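Local coordinates for NADH oxidase (Thermus thermophilus, PDB 6RUZ) that reduces coenzyme A disulfide at the expense of NADH, using a bound FAD as the redox cofactor, at the flavin-adenine dinucleotide site. Numbering follows the deposited sequence. Chains: chain A/B, NADH oxidase.

The flavin-adenine dinucleotide site. Residues chain A 8-9, 11-12, 33-36, 43-44, 80-81, 112-114, 134, 159-160, 163, 281, 298-299; chain B 424-425. With FAD (flavin-adenine dinucleotide), chain C.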
# COMPACT_ATOMS: atom_id res chain seq x y z
N VAL A 8 3.40 19.03 -29.82
CA VAL A 8 3.74 20.36 -29.29
C VAL A 8 3.94 20.26 -27.76
O VAL A 8 3.05 20.09 -27.01
CB VAL A 8 2.64 21.38 -29.59
CG1 VAL A 8 3.19 22.75 -29.46
CG2 VAL A 8 2.04 21.14 -30.99
N GLY A 9 5.15 20.34 -27.31
CA GLY A 9 5.41 20.08 -25.93
C GLY A 9 6.01 18.73 -25.70
O GLY A 9 5.53 17.80 -26.25
N VAL A 11 7.25 17.40 -22.53
CA VAL A 11 7.68 17.20 -21.15
C VAL A 11 7.21 15.88 -20.65
O VAL A 11 8.05 15.09 -20.35
CB VAL A 11 7.42 18.32 -20.13
CG1 VAL A 11 7.72 17.78 -18.77
CG2 VAL A 11 8.29 19.52 -20.40
N ALA A 12 5.92 15.60 -20.59
CA ALA A 12 5.49 14.32 -20.01
C ALA A 12 4.41 13.63 -20.81
O ALA A 12 4.67 12.61 -21.38
CB ALA A 12 5.11 14.43 -18.49
N TYR A 33 8.25 19.07 -30.84
CA TYR A 33 8.72 20.45 -30.71
C TYR A 33 8.54 20.88 -29.27
O TYR A 33 7.47 21.24 -28.86
CB TYR A 33 8.03 21.50 -31.66
CG TYR A 33 8.31 21.28 -33.12
CD1 TYR A 33 9.61 21.39 -33.61
CD2 TYR A 33 7.27 20.93 -34.01
CE1 TYR A 33 9.87 21.16 -34.97
CE2 TYR A 33 7.52 20.69 -35.36
CZ TYR A 33 8.83 20.80 -35.84
OH TYR A 33 9.11 20.58 -37.17
N GLU A 34 9.63 20.89 -28.54
CA GLU A 34 9.68 21.45 -27.19
C GLU A 34 10.24 22.92 -27.11
O GLU A 34 11.35 23.19 -27.63
CB GLU A 34 10.49 20.46 -26.29
CG GLU A 34 10.80 20.94 -24.92
CD GLU A 34 9.58 21.49 -24.16
OE1 GLU A 34 8.43 20.97 -24.32
OE2 GLU A 34 9.77 22.47 -23.38
N LYS A 35 9.52 23.86 -26.49
CA LYS A 35 10.15 25.17 -26.39
C LYS A 35 11.30 25.38 -25.36
O LYS A 35 12.14 26.27 -25.46
CB LYS A 35 9.13 26.26 -26.31
CG LYS A 35 8.61 26.54 -25.04
CD LYS A 35 7.90 27.91 -25.16
CE LYS A 35 7.10 28.23 -23.89
NZ LYS A 35 6.96 29.69 -23.65
N SER A 36 11.39 24.47 -24.42
CA SER A 36 12.12 24.72 -23.24
C SER A 36 13.48 24.22 -23.37
O SER A 36 14.22 24.21 -22.41
CB SER A 36 11.45 24.03 -22.05
OG SER A 36 11.90 22.69 -21.75
N ALA A 43 9.69 16.76 -13.46
CA ALA A 43 9.56 17.94 -12.62
C ALA A 43 9.37 17.62 -11.12
O ALA A 43 9.73 18.41 -10.27
CB ALA A 43 8.45 18.79 -13.13
N CYS A 44 8.81 16.45 -10.83
CA CYS A 44 8.41 15.98 -9.48
C CYS A 44 9.64 15.86 -8.60
O CYS A 44 9.55 15.96 -7.39
CB CYS A 44 7.66 14.62 -9.56
SG CYS A 44 6.91 14.32 -11.21
N GLU A 80 9.59 26.78 -30.50
CA GLU A 80 8.26 27.15 -30.04
C GLU A 80 7.31 27.20 -31.19
O GLU A 80 7.60 27.87 -32.18
CB GLU A 80 8.30 28.52 -29.40
CG GLU A 80 7.07 29.37 -29.62
CD GLU A 80 6.77 30.22 -28.38
OE1 GLU A 80 6.26 29.67 -27.36
OE2 GLU A 80 7.05 31.43 -28.44
N VAL A 81 6.18 26.50 -31.08
CA VAL A 81 5.25 26.59 -32.16
C VAL A 81 4.39 27.76 -31.88
O VAL A 81 3.75 27.82 -30.87
CB VAL A 81 4.51 25.27 -32.71
CG1 VAL A 81 5.17 24.02 -32.19
CG2 VAL A 81 2.93 25.32 -32.58
N ALA A 112 0.35 19.23 -26.06
CA ALA A 112 0.84 18.77 -24.78
C ALA A 112 1.73 19.88 -24.20
O ALA A 112 2.89 19.70 -23.79
CB ALA A 112 1.57 17.45 -24.93
N THR A 113 1.14 21.05 -24.14
CA THR A 113 1.86 22.23 -23.84
C THR A 113 1.92 22.53 -22.35
O THR A 113 2.49 23.48 -21.91
CB THR A 113 1.18 23.34 -24.55
OG1 THR A 113 -0.19 23.34 -24.20
CG2 THR A 113 1.23 23.09 -25.99
N GLY A 114 1.25 21.73 -21.58
CA GLY A 114 1.37 21.83 -20.17
C GLY A 114 0.66 22.92 -19.44
O GLY A 114 -0.39 23.41 -19.90
N ARG A 134 9.00 25.15 -11.66
CA ARG A 134 8.16 24.44 -12.61
C ARG A 134 8.98 23.61 -13.57
O ARG A 134 8.51 22.55 -13.99
CB ARG A 134 7.35 25.48 -13.36
CG ARG A 134 6.11 25.07 -14.05
CD ARG A 134 5.20 24.35 -13.08
NE ARG A 134 4.42 23.46 -13.94
CZ ARG A 134 3.75 22.39 -13.56
NH1 ARG A 134 3.68 22.04 -12.26
NH2 ARG A 134 3.15 21.73 -14.54
N TYR A 159 0.93 21.17 -2.03
CA TYR A 159 2.02 20.17 -1.95
C TYR A 159 3.43 20.73 -2.38
O TYR A 159 4.37 20.55 -1.58
CB TYR A 159 1.68 18.79 -2.62
CG TYR A 159 1.88 18.72 -4.11
CD1 TYR A 159 0.91 19.08 -4.94
CD2 TYR A 159 3.06 18.28 -4.65
CE1 TYR A 159 1.09 19.04 -6.25
CE2 TYR A 159 3.25 18.22 -5.98
CZ TYR A 159 2.25 18.61 -6.77
OH TYR A 159 2.35 18.58 -8.11
N ILE A 160 3.61 21.36 -3.57
CA ILE A 160 4.97 21.76 -3.93
C ILE A 160 5.01 22.95 -3.07
O ILE A 160 3.93 23.58 -2.83
CB ILE A 160 5.23 22.15 -5.46
CG1 ILE A 160 5.44 23.66 -5.64
CG2 ILE A 160 4.29 21.53 -6.47
CD1 ILE A 160 5.43 24.10 -7.12
N GLU A 163 6.76 20.77 -0.18
CA GLU A 163 7.95 20.08 -0.70
C GLU A 163 9.18 21.01 -0.70
O GLU A 163 10.32 20.62 -0.31
CB GLU A 163 7.70 19.38 -2.07
CG GLU A 163 6.98 18.02 -1.92
CD GLU A 163 6.90 17.27 -3.24
OE1 GLU A 163 6.54 16.03 -3.24
OE2 GLU A 163 7.23 17.93 -4.28
N ASP A 281 -0.94 18.12 -18.74
CA ASP A 281 -1.50 19.18 -17.92
C ASP A 281 -2.30 20.21 -18.70
O ASP A 281 -2.86 21.08 -18.14
CB ASP A 281 -0.43 19.93 -17.18
CG ASP A 281 0.39 19.09 -16.25
OD1 ASP A 281 0.11 17.85 -16.06
OD2 ASP A 281 1.33 19.73 -15.69
N LEU A 298 -1.53 16.07 -12.69
CA LEU A 298 -0.50 15.13 -12.16
C LEU A 298 0.25 14.35 -13.25
O LEU A 298 -0.23 14.24 -14.40
CB LEU A 298 -1.07 14.14 -11.12
CG LEU A 298 -1.73 14.91 -10.00
CD1 LEU A 298 -2.63 13.94 -9.34
CD2 LEU A 298 -0.72 15.63 -9.07
N GLY A 299 1.41 13.82 -12.89
CA GLY A 299 2.38 13.40 -13.86
C GLY A 299 2.07 12.03 -14.30
O GLY A 299 2.35 11.63 -15.41
N TYR B 424 1.23 8.38 -7.54
CA TYR B 424 2.61 8.57 -7.99
C TYR B 424 3.39 9.63 -7.17
O TYR B 424 2.88 10.76 -6.98
CB TYR B 424 2.54 9.15 -9.41
CG TYR B 424 3.94 9.47 -9.75
CD1 TYR B 424 4.91 8.46 -9.57
CD2 TYR B 424 4.34 10.78 -10.10
CE1 TYR B 424 6.30 8.74 -9.77
CE2 TYR B 424 5.69 11.07 -10.32
CZ TYR B 424 6.71 10.03 -10.16
OH TYR B 424 8.12 10.18 -10.35
N ALA B 425 4.60 9.36 -6.72
CA ALA B 425 5.48 10.51 -6.43
C ALA B 425 6.84 9.94 -6.25
O ALA B 425 6.92 8.81 -5.76
CB ALA B 425 5.08 11.19 -5.18
PA FAD C . 4.38 20.24 -18.46
O1A FAD C . 3.62 21.54 -17.82
O2A FAD C . 5.31 19.32 -17.59
O5B FAD C . 5.37 20.67 -19.74
C5B FAD C . 5.04 21.01 -21.14
C4B FAD C . 6.28 21.65 -21.82
O4B FAD C . 5.91 21.91 -23.20
C3B FAD C . 6.77 22.93 -21.06
O3B FAD C . 8.10 22.90 -20.38
C2B FAD C . 6.53 24.03 -22.11
O2B FAD C . 7.55 25.08 -22.05
C1B FAD C . 6.22 23.28 -23.50
N9A FAD C . 5.37 24.19 -24.41
C8A FAD C . 4.41 25.08 -23.90
N7A FAD C . 3.86 25.90 -24.87
C5A FAD C . 4.52 25.58 -26.08
C6A FAD C . 4.43 26.16 -27.52
N6A FAD C . 3.47 27.20 -27.68
N1A FAD C . 5.30 25.57 -28.49
C2A FAD C . 6.19 24.52 -28.13
N3A FAD C . 6.36 23.93 -26.84
C4A FAD C . 5.55 24.43 -25.77
N1 FAD C . 3.11 15.03 -10.28
C2 FAD C . 2.86 13.82 -9.60
O2 FAD C . 2.06 12.95 -10.15
N3 FAD C . 3.51 13.58 -8.37
C4 FAD C . 4.42 14.45 -7.76
O4 FAD C . 4.99 14.20 -6.62
C4X FAD C . 4.75 15.75 -8.49
N5 FAD C . 5.65 16.67 -7.98
C5X FAD C . 5.90 17.84 -8.64
C6 FAD C . 6.82 18.77 -8.10
C7 FAD C . 7.13 19.99 -8.78
C7M FAD C . 8.14 20.95 -8.15
C8 FAD C . 6.45 20.31 -10.11
C8M FAD C . 6.68 21.56 -10.89
C9 FAD C . 5.53 19.41 -10.63
C9A FAD C . 5.22 18.17 -9.98
N10 FAD C . 4.28 17.22 -10.57
C10 FAD C . 4.02 16.00 -9.82
C1' FAD C . 3.53 17.48 -11.84
C2' FAD C . 4.29 17.50 -13.16
O2' FAD C . 5.00 18.72 -13.41
C3' FAD C . 3.24 17.42 -14.25
O3' FAD C . 1.94 17.22 -13.67
C4' FAD C . 3.65 16.46 -15.40
O4' FAD C . 5.08 16.62 -15.71
C5' FAD C . 2.76 16.64 -16.67
O5' FAD C . 3.34 17.43 -17.78
P FAD C . 2.83 17.70 -19.30
O1P FAD C . 3.61 16.99 -20.42
O2P FAD C . 1.36 17.88 -19.57
O3P FAD C . 3.36 19.25 -19.38
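Buried almost whole in a class-III pyridine nucleotide-disulfide oxidoreductase, the extended FAD illustrates how a Rossmann-type pocket reads a dinucleotide piece by piece. The adenine is recognised by backbone: A:Val81 N donates to ring nitrogen N1A at 2.9 Å, while the amino group N6A donates a hydrogen bond to A:Val81 O, in the carbonyl plane. A:Val8 CG1 and A:Thr113 CB lie over one purine face; the A:Lys35 side chain passes along the other. Just past strand 29-33, A:Glu34, its CG anti to the backbone N (chi1 172°) and its chain then bent, turns its carboxylate to the adenosine ribose; OE2 makes a weak bond with the 3'-hydroxyl O3B and is met by A:Ser36 N at 2.8 Å from above the carboxylate plane. An alanine here would remove the acceptor of A:Ser36 N and would probably hold the ribose less firmly. On the flavin-side phosphate, A:Ala12 N donates to O1P and A:Asp281 N to O2P. A:Asp281 OD1 also accepts the ribityl hydroxyl O3' through its syn lone pair (3.1 Å), and OD2 salt-bridges A:Arg134 NH2 in the guanidinium plane; NH2 also bridges to O1A of the other phosphate. A:Cys44 CB covers one isoalloxazine face; opposite, A:Tyr159 comes edge-on, CE2 3.5 Å from N5. A:Gly299 N binds O2 at 2.9 Å; N3 donates to B:Tyr424 O of the partner subunit, 3.2 Å away. The site thus holds the flavin beside the redox cysteine, ready to relay electrons from NADH.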